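Acetyl-CoA acetyltransferase (Mycobacterium smegmatis, PDB 4EGV) is a monomeric thiolase-like protein of type 1, possibly an acyltransferase. Local coordinates at residues M302-L307 with G314-S319; V320-E325 with S413-G418. All coordinates share one frame; numbering follows the deposited sequence.

Contact 1 (M302-L307 with G314-S319); sequences MKEPKL and GASPAS
The carboxylate of Glu-304 is turned onto the backbone near the amino-terminal end of helix 317-330, and its OE2 is the oxygen that does the work. CG of Glu-304 lies anti to the carbonyl carbon (chi1 -61°). A bend at chi2 (-83°) then brings the acid over residues 316-318. OE2 accepts two hydrogen bonds. Ser-316 OG donates one to Glu-304 OE2 over 2.6 Å. Its hydroxyl stands anti to its own backbone N. The backbone N of Ala-318 donates the other to Glu-304 OE2 over 3.0 Å, moderately bent with an N-H...O angle of 147°. Both donors meet OE2 from above the carboxylate plane.

Glu-304 crosses Pro-317 at about a right angle, and ring carbon CD of Pro-317 approaches OE2 of Glu-304 to 3.4 Å. The nitrogen of Pro-317 has no hydrogen to offer. CB of Ala-318 lies 3.6 Å from CD of Glu-304, so the same residue binds the acid and packs against it.

Selenomethionine Met-302 meets Ala-318 with its inner carbons. Its CB is 3.9 Å from CB of Ala-318, and its CB and CG also lie along the carbonyl O of Ala-318. Bends at chi2 and chi3 fold the chain back, leaving CE 4.2 Å from CB of Ala-318.

The N-H of Ala-318, the hydroxyl of Ser-316 and nearby Arg-310 would probably favour a charged Glu-304. Helix 432-440 adds His-439 beside this acid. Asn-352 of helix 348-357 takes the N-H of Ser-316 through OD1. The contact joins the end of strand 294-303 to the start of helix 317-330, the strand-to-helix connection of a beta-alpha-beta crossover that ends in strand 337-342, in the thiolase fold.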
HETATM    1  N   MSE A 302       2.193   8.773  -7.428  1.00 44.95           N
HETATM    2  CA  MSE A 302       1.535   9.958  -6.929  1.00 45.65           C
HETATM    3  C   MSE A 302       1.694  10.163  -5.438  1.00 45.67           C
HETATM    4  O   MSE A 302       2.068   9.260  -4.727  1.00 45.46           O
HETATM    5  CB  MSE A 302       0.065   9.948  -7.322  1.00 45.93           C
HETATM    6  CG  MSE A 302      -0.177  10.116  -8.834  1.00 47.16           C
HETATM    7 SE   MSE A 302       0.401  11.828  -9.604  1.00 48.76          SE
HETATM    8  CE  MSE A 302      -0.661  13.083  -8.521  1.00 48.94           C
ATOM      9  N   LYS A 303       1.421  11.378  -4.976  1.00 46.35           N
ATOM     10  CA  LYS A 303       1.580  11.748  -3.573  1.00 46.82           C
ATOM     11  C   LYS A 303       0.502  12.725  -3.121  1.00 46.49           C
ATOM     12  O   LYS A 303       0.205  13.658  -3.837  1.00 46.09           O
ATOM     13  CB  LYS A 303       2.959  12.363  -3.362  1.00 47.14           C
ATOM     14  CG  LYS A 303       3.188  12.949  -1.970  1.00 50.86           C
ATOM     15  CD  LYS A 303       4.494  13.729  -1.891  1.00 55.38           C
ATOM     16  CE  LYS A 303       5.653  12.760  -2.212  1.00 57.86           C
ATOM     17  NZ  LYS A 303       6.847  13.352  -2.879  1.00 58.11           N
ATOM     18  N   GLU A 304      -0.082  12.503  -1.939  1.00 47.20           N
ATOM     19  CA  GLU A 304      -1.008  13.453  -1.291  1.00 47.65           C
ATOM     20  C   GLU A 304      -0.313  14.496  -0.403  1.00 48.32           C
ATOM     21  O   GLU A 304       0.841  14.323  -0.032  1.00 47.71           O
ATOM     22  CB  GLU A 304      -2.040  12.708  -0.477  1.00 47.32           C
ATOM     23  CG  GLU A 304      -2.917  11.779  -1.283  1.00 48.84           C
ATOM     24  CD  GLU A 304      -4.123  12.474  -1.975  1.00 51.76           C
ATOM     25  OE1 GLU A 304      -4.373  13.695  -1.790  1.00 53.20           O
ATOM     26  OE2 GLU A 304      -4.850  11.784  -2.720  1.00 52.30           O
ATOM     27  N   PRO A 305      -1.007  15.612  -0.101  1.00 49.53           N
ATOM     28  CA  PRO A 305      -0.528  16.554   0.924  1.00 50.40           C
ATOM     29  C   PRO A 305      -0.879  16.033   2.310  1.00 51.32           C
ATOM     30  O   PRO A 305      -1.624  15.073   2.398  1.00 51.19           O
ATOM     31  CB  PRO A 305      -1.285  17.841   0.593  1.00 50.19           C
ATOM     32  CG  PRO A 305      -2.503  17.401  -0.172  1.00 49.61           C
ATOM     33  CD  PRO A 305      -2.117  16.173  -0.899  1.00 49.50           C
ATOM     34  N   LYS A 306      -0.357  16.635   3.379  1.00 52.93           N
ATOM     35  CA  LYS A 306      -0.627  16.123   4.735  1.00 54.37           C
ATOM     36  C   LYS A 306      -2.089  15.998   4.971  1.00 54.22           C
ATOM     37  O   LYS A 306      -2.879  16.726   4.421  1.00 54.11           O
ATOM     38  CB  LYS A 306      -0.028  16.955   5.877  1.00 54.96           C
ATOM     39  CG  LYS A 306       0.517  18.297   5.514  1.00 59.06           C
ATOM     40  CD  LYS A 306       1.413  18.834   6.631  1.00 64.41           C
ATOM     41  CE  LYS A 306       2.799  19.156   6.065  1.00 66.62           C
ATOM     42  NZ  LYS A 306       3.875  18.870   7.046  1.00 66.40           N
ATOM     43  N   LEU A 307      -2.410  15.083   5.859  1.00 54.55           N
ATOM     44  CA  LEU A 307      -3.750  14.698   6.147  1.00 54.58           C
ATOM     45  C   LEU A 307      -4.685  15.857   6.391  1.00 54.78           C
ATOM     46  O   LEU A 307      -5.685  15.905   5.850  1.00 55.31           O
ATOM     47  CB  LEU A 307      -3.782  13.676   7.270  1.00 54.36           C
ATOM     48  CG  LEU A 307      -5.147  13.223   7.720  1.00 53.92           C
ATOM     49  CD1 LEU A 307      -5.879  12.655   6.585  1.00 53.98           C
ATOM     50  CD2 LEU A 307      -4.993  12.222   8.809  1.00 54.19           C
ATOM     51  N   GLY A 314     -11.974  11.665   3.334  1.00 46.72           N
ATOM     52  CA  GLY A 314     -12.496  10.357   2.954  1.00 46.17           C
ATOM     53  C   GLY A 314     -12.136   9.833   1.570  1.00 45.91           C
ATOM     54  O   GLY A 314     -12.586   8.759   1.173  1.00 45.68           O
ATOM     55  N   ALA A 315     -11.331  10.584   0.825  1.00 45.82           N
ATOM     56  CA  ALA A 315     -10.891  10.166  -0.499  1.00 45.68           C
ATOM     57  C   ALA A 315      -9.439  10.511  -0.722  1.00 45.60           C
ATOM     58  O   ALA A 315      -8.849  11.304  -0.014  1.00 45.01           O
ATOM     59  CB  ALA A 315     -11.768  10.771  -1.607  1.00 45.57           C
ATOM     60  N   SER A 316      -8.859   9.868  -1.718  1.00 46.01           N
ATOM     61  CA  SER A 316      -7.496  10.141  -2.128  1.00 45.89           C
ATOM     62  C   SER A 316      -7.475  10.173  -3.658  1.00 45.31           C
ATOM     63  O   SER A 316      -7.329   9.145  -4.286  1.00 44.98           O
ATOM     64  CB  SER A 316      -6.544   9.085  -1.543  1.00 45.71           C
ATOM     65  OG  SER A 316      -5.210   9.306  -1.952  1.00 46.72           O
ATOM     66  N   PRO A 317      -7.657  11.361  -4.248  1.00 45.06           N
ATOM     67  CA  PRO A 317      -7.680  11.508  -5.705  1.00 44.87           C
ATOM     68  C   PRO A 317      -6.340  11.214  -6.376  1.00 43.93           C
ATOM     69  O   PRO A 317      -6.331  10.789  -7.497  1.00 43.68           O
ATOM     70  CB  PRO A 317      -8.080  12.972  -5.917  1.00 45.26           C
ATOM     71  CG  PRO A 317      -8.626  13.415  -4.628  1.00 45.57           C
ATOM     72  CD  PRO A 317      -7.984  12.618  -3.562  1.00 45.30           C
ATOM     73  N   ALA A 318      -5.229  11.439  -5.687  1.00 43.44           N
ATOM     74  CA  ALA A 318      -3.889  11.084  -6.183  1.00 42.85           C
ATOM     75  C   ALA A 318      -3.705   9.589  -6.449  1.00 42.51           C
ATOM     76  O   ALA A 318      -2.988   9.201  -7.340  1.00 42.68           O
ATOM     77  CB  ALA A 318      -2.802  11.599  -5.254  1.00 42.32           C
ATOM     78  N   SER A 319      -4.370   8.739  -5.700  1.00 42.32           N
ATOM     79  CA  SER A 319      -4.221   7.320  -5.934  1.00 42.05           C
ATOM     80  C   SER A 319      -4.925   6.913  -7.202  1.00 41.68           C
ATOM     81  O   SER A 319      -4.471   6.082  -7.931  1.00 41.58           O
ATOM     82  CB  SER A 319      -4.724   6.534  -4.725  1.00 42.15           C
ATOM     83  OG  SER A 319      -4.161   7.070  -3.542  1.00 41.90           O
TER

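Contact 2 (V320-E325 with S413-G418); sequences VTAVNE and SKYSVG
OE2 of Glu-325 is the best-held polar atom here, and two partners grip it: a salt bridge from Arg-328 NH2 and a hydrogen bond from the backbone N of Asn-431. Neither crosses to strand 414-418. The contact with that strand is made by other residues and is apolar.

The helix segment lies nearly along the strand, 16° from it in direction, with the axes 7.8 Å apart. CG2 of Val-323 and CG2 of Val-417 meet methyl to methyl at 3.8 Å, the two side chains crossing obliquely. In both valines CG2 is the branch anti to the carbonyl carbon. CG2 of Val-417 also reaches CB of Ala-322 at 4.0 Å.

The ring of Tyr-415 runs side by side with Val-323 and points the same way. CE2 of Tyr-415 is 4.2 Å from CG2 of Val-323. CB of Ala-322 sits at the ring edge, near its plane, 4.5 Å from CD2 of Tyr-415.

Leu-404 and Ala-326 continue the apolar surroundings of Val-417. No hydrogen bond joins the two segments, so the direct contact rests on van der Waals packing and the burial of methyl groups and ring carbons.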
ATOM      1  N   VAL A 320      -6.059   7.511  -7.447  1.00 41.84           N
ATOM      2  CA  VAL A 320      -6.874   7.203  -8.587  1.00 41.89           C
ATOM      3  C   VAL A 320      -6.193   7.721  -9.843  1.00 41.85           C
ATOM      4  O   VAL A 320      -6.144   7.039 -10.850  1.00 41.38           O
ATOM      5  CB  VAL A 320      -8.256   7.870  -8.430  1.00 42.50           C
ATOM      6  CG1 VAL A 320      -9.159   7.592  -9.635  1.00 41.86           C
ATOM      7  CG2 VAL A 320      -8.906   7.452  -7.113  1.00 42.04           C
ATOM      8  N   THR A 321      -5.658   8.929  -9.760  1.00 41.86           N
ATOM      9  CA  THR A 321      -4.910   9.531 -10.825  1.00 42.20           C
ATOM     10  C   THR A 321      -3.730   8.659 -11.238  1.00 42.57           C
ATOM     11  O   THR A 321      -3.467   8.502 -12.437  1.00 42.92           O
ATOM     12  CB  THR A 321      -4.423  10.931 -10.432  1.00 42.44           C
ATOM     13  OG1 THR A 321      -5.543  11.701 -10.014  1.00 41.87           O
ATOM     14  CG2 THR A 321      -3.764  11.667 -11.624  1.00 42.47           C
ATOM     15  N   ALA A 322      -3.036   8.085 -10.257  1.00 42.24           N
ATOM     16  CA  ALA A 322      -1.918   7.180 -10.515  1.00 41.82           C
ATOM     17  C   ALA A 322      -2.387   5.983 -11.268  1.00 41.46           C
ATOM     18  O   ALA A 322      -1.757   5.600 -12.235  1.00 41.37           O
ATOM     19  CB  ALA A 322      -1.199   6.765  -9.225  1.00 41.50           C
ATOM     20  N   VAL A 323      -3.493   5.393 -10.832  1.00 41.41           N
ATOM     21  CA  VAL A 323      -4.088   4.261 -11.527  1.00 41.77           C
ATOM     22  C   VAL A 323      -4.446   4.597 -12.968  1.00 42.21           C
ATOM     23  O   VAL A 323      -4.116   3.855 -13.866  1.00 41.55           O
ATOM     24  CB  VAL A 323      -5.311   3.719 -10.788  1.00 41.77           C
ATOM     25  CG1 VAL A 323      -6.142   2.815 -11.675  1.00 40.61           C
ATOM     26  CG2 VAL A 323      -4.885   2.955  -9.538  1.00 41.59           C
ATOM     27  N   ASN A 324      -5.095   5.730 -13.180  1.00 42.97           N
ATOM     28  CA  ASN A 324      -5.517   6.126 -14.510  1.00 43.78           C
ATOM     29  C   ASN A 324      -4.385   6.470 -15.456  1.00 44.35           C
ATOM     30  O   ASN A 324      -4.455   6.135 -16.630  1.00 44.42           O
ATOM     31  CB  ASN A 324      -6.528   7.264 -14.456  1.00 44.01           C
ATOM     32  CG  ASN A 324      -7.933   6.782 -14.156  1.00 42.95           C
ATOM     33  OD1 ASN A 324      -8.291   5.650 -14.496  1.00 41.00           O
ATOM     34  ND2 ASN A 324      -8.733   7.634 -13.507  1.00 39.87           N
ATOM     35  N   GLU A 325      -3.350   7.130 -14.947  1.00 45.07           N
ATOM     36  CA  GLU A 325      -2.146   7.432 -15.715  1.00 45.64           C
ATOM     37  C   GLU A 325      -1.359   6.161 -16.094  1.00 45.60           C
ATOM     38  O   GLU A 325      -0.828   6.052 -17.208  1.00 45.69           O
ATOM     39  CB  GLU A 325      -1.279   8.445 -14.965  1.00 46.07           C
ATOM     40  CG  GLU A 325       0.148   8.658 -15.493  1.00 48.39           C
ATOM     41  CD  GLU A 325       0.206   9.332 -16.859  1.00 51.44           C
ATOM     42  OE1 GLU A 325      -0.818   9.849 -17.323  1.00 53.39           O
ATOM     43  OE2 GLU A 325       1.286   9.346 -17.468  1.00 51.67           O
ATOM     44  N   SER A 413      -0.818   8.326   1.708  1.00 36.06           N
ATOM     45  CA  SER A 413       0.004   9.498   1.311  1.00 35.61           C
ATOM     46  C   SER A 413       0.618   9.301  -0.065  1.00 34.63           C
ATOM     47  O   SER A 413       0.850  10.237  -0.775  1.00 34.26           O
ATOM     48  CB  SER A 413       1.134   9.800   2.317  1.00 35.90           C
ATOM     49  OG  SER A 413       0.670   9.988   3.613  1.00 36.28           O
ATOM     50  N   LYS A 414       0.898   8.053  -0.399  1.00 33.74           N
ATOM     51  CA  LYS A 414       1.674   7.694  -1.562  1.00 32.59           C
ATOM     52  C   LYS A 414       1.073   6.472  -2.256  1.00 31.63           C
ATOM     53  O   LYS A 414       0.659   5.510  -1.612  1.00 31.27           O
ATOM     54  CB  LYS A 414       3.118   7.402  -1.157  1.00 32.56           C
ATOM     55  CG  LYS A 414       4.029   8.577  -1.188  1.00 33.76           C
ATOM     56  CD  LYS A 414       5.283   8.238  -0.432  1.00 36.83           C
ATOM     57  CE  LYS A 414       6.280   9.404  -0.389  1.00 37.86           C
ATOM     58  NZ  LYS A 414       7.696   8.912  -0.201  1.00 36.17           N
ATOM     59  N   TYR A 415       1.037   6.535  -3.584  1.00 30.22           N
ATOM     60  CA  TYR A 415       0.560   5.441  -4.394  1.00 28.57           C
ATOM     61  C   TYR A 415       1.357   5.254  -5.689  1.00 27.44           C
ATOM     62  O   TYR A 415       1.642   6.185  -6.417  1.00 25.97           O
ATOM     63  CB  TYR A 415      -0.904   5.633  -4.674  1.00 28.60           C
ATOM     64  CG  TYR A 415      -1.637   4.353  -4.741  1.00 27.64           C
ATOM     65  CD1 TYR A 415      -2.094   3.745  -3.572  1.00 27.32           C
ATOM     66  CD2 TYR A 415      -1.919   3.757  -5.978  1.00 27.47           C
ATOM     67  CE1 TYR A 415      -2.831   2.547  -3.604  1.00 29.11           C
ATOM     68  CE2 TYR A 415      -2.650   2.563  -6.037  1.00 30.57           C
ATOM     69  CZ  TYR A 415      -3.108   1.955  -4.833  1.00 29.47           C
ATOM     70  OH  TYR A 415      -3.821   0.779  -4.882  1.00 27.86           O
ATOM     71  N   SER A 416       1.732   4.010  -5.947  1.00 26.90           N
ATOM     72  CA  SER A 416       2.576   3.626  -7.062  1.00 25.97           C
ATOM     73  C   SER A 416       1.951   2.455  -7.717  1.00 25.95           C
ATOM     74  O   SER A 416       1.556   1.501  -7.085  1.00 25.54           O
ATOM     75  CB  SER A 416       3.983   3.263  -6.609  1.00 25.44           C
ATOM     76  OG  SER A 416       4.729   4.411  -6.341  1.00 23.04           O
ATOM     77  N   VAL A 417       1.846   2.555  -9.017  1.00 26.62           N
ATOM     78  CA  VAL A 417       1.147   1.562  -9.796  1.00 26.92           C
ATOM     79  C   VAL A 417       2.082   1.009 -10.850  1.00 26.76           C
ATOM     80  O   VAL A 417       2.851   1.718 -11.420  1.00 26.08           O
ATOM     81  CB  VAL A 417      -0.193   2.124 -10.431  1.00 26.85           C
ATOM     82  CG1 VAL A 417      -0.943   1.022 -11.130  1.00 26.66           C
ATOM     83  CG2 VAL A 417      -1.062   2.775  -9.388  1.00 25.94           C
ATOM     84  N   GLY A 418       2.034  -0.292 -11.038  1.00 27.54           N
ATOM     85  CA  GLY A 418       2.662  -0.948 -12.149  1.00 28.50           C
ATOM     86  C   GLY A 418       1.687  -1.877 -12.859  1.00 29.60           C
ATOM     87  O   GLY A 418       0.855  -2.536 -12.246  1.00 29.54           O
TER

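Contacts 1 and 2 lie in series along helix 317-330, with centres about 10 Å apart. Contact 1 uses the start of the helix and contact 2 the turns that follow. Their strands, 294-303 and 414-421, are antiparallel neighbours in the main sheet. Two probable backbone hydrogen bonds tie the contacts together: Met-302 N to Tyr-415 O at 2.8 Å, and Glu-304 N to Ser-413 O at 2.7 Å. The side chains also join, with CG of Met-302 packing 3.5 Å from CB of Ala-322. OG of Ser-319 lies 3.7 Å from CB of Tyr-415. The apolar side of contact 1, Met-302, thus runs on into apolar contact 2, while the Glu-304 site lies at the helix start.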